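Long-range contact in copper-transporting ATPase PAA1, chloroplastic (Arabidopsis thaliana, PDB 5LBD), which transports monovalent copper across the plastid envelope at the expense of ATP, and is represented here by its nucleotide-binding N-domain: residues V27-N39 with I48-A62. The protein carries 2 engineered substitutions. Residues are numbered along the deposited sequence; the frame is centred on the assembly and turned at random.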
loop_
_atom_site.group_PDB
_atom_site.type_symbol
_atom_site.label_atom_id
_atom_site.label_comp_id
_atom_site.label_asym_id
_atom_site.label_seq_id
_atom_site.Cartn_x
_atom_site.Cartn_y
_atom_site.Cartn_z
ATOM N N VAL A 27 0.153 1.190 -11.245
ATOM C CA VAL A 27 1.196 2.147 -10.883
ATOM C C VAL A 27 0.678 3.181 -9.894
ATOM O O VAL A 27 1.431 3.653 -9.036
ATOM C CB VAL A 27 1.793 2.832 -12.118
ATOM C CG1 VAL A 27 2.390 1.803 -13.056
ATOM C CG2 VAL A 27 0.761 3.681 -12.833
ATOM N N GLU A 28 -0.600 3.549 -9.977
ATOM C CA GLU A 28 -1.123 4.491 -8.998
ATOM C C GLU A 28 -1.142 3.886 -7.606
ATOM O O GLU A 28 -0.863 4.585 -6.630
ATOM C CB GLU A 28 -2.530 4.923 -9.389
ATOM C CG GLU A 28 -2.573 5.771 -10.664
ATOM C CD GLU A 28 -3.974 6.050 -11.144
ATOM O OE1 GLU A 28 -4.211 7.149 -11.686
ATOM O OE2 GLU A 28 -4.839 5.149 -11.023
ATOM N N VAL A 29 -1.492 2.596 -7.508
ATOM C CA VAL A 29 -1.484 1.912 -6.213
ATOM C C VAL A 29 -0.087 1.903 -5.629
ATOM O O VAL A 29 0.102 2.180 -4.433
ATOM C CB VAL A 29 -2.034 0.482 -6.361
ATOM C CG1 VAL A 29 -1.619 -0.389 -5.184
ATOM C CG2 VAL A 29 -3.528 0.562 -6.520
ATOM N N LEU A 30 0.918 1.631 -6.465
ATOM C CA LEU A 30 2.299 1.653 -5.992
ATOM C C LEU A 30 2.696 3.041 -5.504
ATOM O O LEU A 30 3.388 3.185 -4.479
ATOM C CB LEU A 30 3.263 1.198 -7.081
ATOM C CG LEU A 30 3.290 -0.294 -7.305
ATOM C CD1 LEU A 30 4.128 -0.579 -8.502
ATOM C CD2 LEU A 30 3.845 -1.031 -6.110
HETATM N N MSE A 31 2.320 4.071 -6.234
HETATM C CA MSE A 31 2.705 5.410 -5.850
HETATM C C MSE A 31 1.980 5.850 -4.569
HETATM O O MSE A 31 2.577 6.478 -3.736
HETATM C CB MSE A 31 2.479 6.348 -7.027
HETATM C CG MSE A 31 3.431 6.027 -8.193
HETATM SE SE MSE A 31 3.518 7.381 -9.547
HETATM C CE MSE A 31 1.693 7.554 -9.745
ATOM N N LEU A 32 0.714 5.470 -4.389
ATOM C CA LEU A 32 0.030 5.830 -3.152
ATOM C C LEU A 32 0.646 5.098 -1.975
ATOM O O LEU A 32 0.873 5.677 -0.911
ATOM C CB LEU A 32 -1.452 5.465 -3.271
ATOM C CG LEU A 32 -2.312 6.314 -4.188
ATOM C CD1 LEU A 32 -3.615 5.607 -4.455
ATOM C CD2 LEU A 32 -2.559 7.676 -3.609
ATOM N N ALA A 33 0.898 3.806 -2.145
ATOM C CA ALA A 33 1.495 3.046 -1.035
ATOM C C ALA A 33 2.896 3.559 -0.705
ATOM O O ALA A 33 3.269 3.691 0.462
ATOM C CB ALA A 33 1.540 1.569 -1.388
ATOM N N ALA A 34 3.673 3.907 -1.726
ATOM C CA ALA A 34 4.996 4.439 -1.466
ATOM C C ALA A 34 4.947 5.749 -0.698
ATOM O O ALA A 34 5.868 6.048 0.054
ATOM C CB ALA A 34 5.750 4.627 -2.768
ATOM N N ALA A 35 3.921 6.569 -0.912
ATOM C CA ALA A 35 3.810 7.808 -0.161
ATOM C C ALA A 35 3.625 7.534 1.327
ATOM O O ALA A 35 4.183 8.231 2.175
ATOM C CB ALA A 35 2.643 8.623 -0.681
ATOM N N VAL A 36 2.846 6.507 1.647
ATOM C CA VAL A 36 2.705 6.083 3.040
ATOM C C VAL A 36 4.035 5.573 3.577
ATOM O O VAL A 36 4.414 5.873 4.722
ATOM C CB VAL A 36 1.610 5.004 3.135
ATOM C CG1 VAL A 36 1.485 4.462 4.589
ATOM C CG2 VAL A 36 0.283 5.559 2.672
ATOM N N GLU A 37 4.711 4.741 2.788
ATOM C CA GLU A 37 5.914 4.018 3.200
ATOM C C GLU A 37 7.205 4.816 3.035
ATOM O O GLU A 37 8.262 4.284 3.362
ATOM C CB GLU A 37 6.035 2.710 2.406
ATOM C CG GLU A 37 4.886 1.746 2.633
ATOM C CD GLU A 37 4.850 1.180 4.023
ATOM O OE1 GLU A 37 5.911 1.048 4.678
ATOM O OE2 GLU A 37 3.740 0.901 4.494
ATOM N N SER A 38 7.132 6.092 2.647
ATOM C CA SER A 38 8.294 6.813 2.109
ATOM C C SER A 38 9.499 6.791 3.037
ATOM O O SER A 38 10.636 6.679 2.561
ATOM C CB SER A 38 7.905 8.243 1.759
ATOM O OG SER A 38 7.480 8.952 2.897
ATOM N N ASN A 39 9.298 6.926 4.348
ATOM C CA ASN A 39 10.423 7.003 5.259
ATOM C C ASN A 39 10.686 5.714 6.020
ATOM O O ASN A 39 11.480 5.742 6.968
ATOM C CB ASN A 39 10.205 8.134 6.259
ATOM C CG ASN A 39 10.190 9.480 5.594
ATOM O OD1 ASN A 39 10.997 9.754 4.700
ATOM N ND2 ASN A 39 9.242 10.322 5.991
ATOM N N ILE A 48 8.408 -1.422 -1.780
ATOM C CA ILE A 48 7.341 -0.644 -2.410
ATOM C C ILE A 48 7.891 0.690 -2.908
ATOM O O ILE A 48 7.662 1.097 -4.055
ATOM C CB ILE A 48 6.181 -0.446 -1.422
ATOM C CG1 ILE A 48 5.504 -1.790 -1.157
ATOM C CG2 ILE A 48 5.177 0.515 -1.978
ATOM C CD1 ILE A 48 4.495 -1.722 -0.066
ATOM N N VAL A 49 8.633 1.393 -2.042
ATOM C CA VAL A 49 9.209 2.668 -2.421
ATOM C C VAL A 49 10.087 2.527 -3.670
ATOM O O VAL A 49 10.046 3.368 -4.568
ATOM C CB VAL A 49 9.963 3.263 -1.220
ATOM C CG1 VAL A 49 10.752 4.469 -1.633
ATOM C CG2 VAL A 49 8.993 3.595 -0.138
ATOM N N LYS A 50 10.943 1.501 -3.710
ATOM C CA LYS A 50 11.835 1.301 -4.843
ATOM C C LYS A 50 11.035 1.070 -6.116
ATOM O O LYS A 50 11.325 1.666 -7.160
ATOM C CB LYS A 50 12.742 0.107 -4.562
ATOM C CG LYS A 50 13.761 -0.178 -5.666
ATOM C CD LYS A 50 14.682 -1.347 -5.355
ATOM C CE LYS A 50 15.783 -1.444 -6.400
ATOM N NZ LYS A 50 16.614 -2.659 -6.214
ATOM N N ALA A 51 10.018 0.222 -6.030
ATOM C CA ALA A 51 9.238 -0.124 -7.220
ATOM C C ALA A 51 8.482 1.088 -7.751
ATOM O O ALA A 51 8.272 1.207 -8.965
ATOM C CB ALA A 51 8.252 -1.252 -6.877
ATOM N N ALA A 52 8.090 1.990 -6.874
ATOM C CA ALA A 52 7.214 3.110 -7.174
ATOM C C ALA A 52 7.940 4.354 -7.640
ATOM O O ALA A 52 7.280 5.314 -8.055
ATOM C CB ALA A 52 6.382 3.452 -5.933
ATOM N N ARG A 53 9.266 4.389 -7.578
ATOM C CA ARG A 53 10.012 5.582 -7.951
ATOM C C ARG A 53 9.608 6.027 -9.350
ATOM O O ARG A 53 9.483 5.210 -10.260
ATOM C CB ARG A 53 11.516 5.303 -7.937
ATOM C CG ARG A 53 12.135 5.093 -6.593
ATOM C CD ARG A 53 13.564 4.547 -6.716
ATOM N NE ARG A 53 13.629 3.178 -7.272
ATOM C CZ ARG A 53 14.207 2.833 -8.415
ATOM N NH1 ARG A 53 14.780 3.750 -9.192
ATOM N NH2 ARG A 53 14.214 1.558 -8.790
ATOM N N ALA A 54 9.371 7.320 -9.515
ATOM C CA ALA A 54 8.943 7.857 -10.805
ATOM C C ALA A 54 9.599 9.216 -10.938
ATOM O O ALA A 54 9.036 10.219 -10.508
ATOM C CB ALA A 54 7.429 7.959 -10.903
ATOM N N ARG A 55 10.782 9.246 -11.547
ATOM C CA ARG A 55 11.509 10.509 -11.586
ATOM C C ARG A 55 10.769 11.544 -12.423
ATOM O O ARG A 55 10.997 12.747 -12.262
ATOM C CB ARG A 55 12.921 10.272 -12.119
ATOM C CG ARG A 55 12.983 10.112 -13.623
ATOM C CD ARG A 55 14.327 9.569 -14.055
ATOM N NE ARG A 55 14.470 8.165 -13.699
ATOM C CZ ARG A 55 15.586 7.471 -13.851
ATOM N NH1 ARG A 55 15.631 6.206 -13.496
ATOM N NH2 ARG A 55 16.668 8.061 -14.329
ATOM N N ASN A 56 9.838 11.098 -13.257
ATOM C CA ASN A 56 9.123 11.945 -14.194
ATOM C C ASN A 56 7.773 12.428 -13.666
ATOM O O ASN A 56 7.055 13.115 -14.396
ATOM C CB ASN A 56 8.927 11.168 -15.503
ATOM C CG ASN A 56 8.227 9.814 -15.285
ATOM O OD1 ASN A 56 8.726 8.918 -14.569
ATOM N ND2 ASN A 56 7.056 9.669 -15.900
ATOM N N CYS A 57 7.401 12.088 -12.427
ATOM C CA CYS A 57 6.064 12.367 -11.911
ATOM C C CYS A 57 6.139 13.306 -10.718
ATOM O O CYS A 57 7.053 13.208 -9.895
ATOM C CB CYS A 57 5.336 11.092 -11.463
ATOM S SG CYS A 57 4.768 10.008 -12.775
ATOM N N GLN A 58 5.139 14.192 -10.618
ATOM C CA GLN A 58 4.935 14.988 -9.410
ATOM C C GLN A 58 4.643 14.065 -8.233
ATOM O O GLN A 58 3.549 13.501 -8.118
ATOM C CB GLN A 58 3.793 15.997 -9.584
ATOM C CG GLN A 58 3.975 16.998 -10.744
ATOM C CD GLN A 58 3.371 16.519 -12.070
ATOM O OE1 GLN A 58 3.533 15.363 -12.452
ATOM N NE2 GLN A 58 2.689 17.413 -12.780
ATOM N N THR A 59 5.621 13.906 -7.356
ATOM C CA THR A 59 5.493 12.941 -6.275
ATOM C C THR A 59 4.325 13.302 -5.365
ATOM O O THR A 59 4.227 14.433 -4.880
ATOM C CB THR A 59 6.788 12.892 -5.457
ATOM O OG1 THR A 59 6.956 14.128 -4.743
ATOM C CG2 THR A 59 8.006 12.660 -6.362
HETATM N N MSE A 60 3.427 12.340 -5.173
HETATM C CA MSE A 60 2.412 12.411 -4.135
HETATM C C MSE A 60 3.086 12.293 -2.791
HETATM O O MSE A 60 3.986 11.465 -2.631
HETATM C CB MSE A 60 1.405 11.282 -4.269
HETATM C CG MSE A 60 0.824 11.088 -5.644
HETATM SE SE MSE A 60 -0.185 9.427 -5.610
HETATM C CE MSE A 60 -0.820 9.361 -7.455
ATOM N N LYS A 61 2.653 13.093 -1.824
ATOM C CA LYS A 61 3.213 13.019 -0.486
ATOM C C LYS A 61 2.115 12.854 0.551
ATOM O O LYS A 61 0.994 13.353 0.398
ATOM C CB LYS A 61 4.041 14.274 -0.162
ATOM C CG LYS A 61 5.546 14.094 -0.359
ATOM C CD LYS A 61 6.360 15.329 0.087
ATOM C CE LYS A 61 6.367 16.426 -0.984
ATOM N NZ LYS A 61 7.488 17.429 -0.827
ATOM N N ALA A 62 2.461 12.140 1.610
ATOM C CA ALA A 62 1.619 12.081 2.783
ATOM C C ALA A 62 1.533 13.457 3.430
ATOM O O ALA A 62 2.499 14.226 3.439
ATOM C CB ALA A 62 2.175 11.056 3.774
HETATM O O HOH W 1 5.111 10.773 1.664
#
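Ala35 O and Ala62 N are joined through one water, which donates to Ala35 O at 2.8 Å and accepts from Ala62 N at 3.0 Å. Ser38 OG holds the same water. This bridge ties the stretch around Ala35 and Ser38 to the end of the loop that follows helix 48-52. Most of the other side-chain contacts are apolar, several against backbone carbonyls. The two helices cross at -134°, with their axes 8.4 Å apart. Small side chains meet at the crossing: Ala34 CB lies 3.4 Å from Ala52 CB, tighter than usual for two carbons. Ile48 CG2 lies against Ala33 CB and Ala34 N. Val49 CG2 packs on the backbone of Glu37, 3.6 Å from Glu37 O. Past helix 48-52 the loop wraps round to another side of helix 27-37. There, in one of its two modelled conformers, selenomethionine Met60 puts SE 3.6 Å from Leu32 CD2 and CE against CE of selenomethionine Met31, the two chains crossing at about a right angle. The bend of Met31 at chi3 (-49°) turns its CE aside to this meeting, with SE against Ala54 CB. Helix 27-37 lies on the antiparallel sheet: Ala33 and Leu32 reach strands 82-87 and 115-120, Ile48 also touches 115-120, and Ala62 meets 74-79.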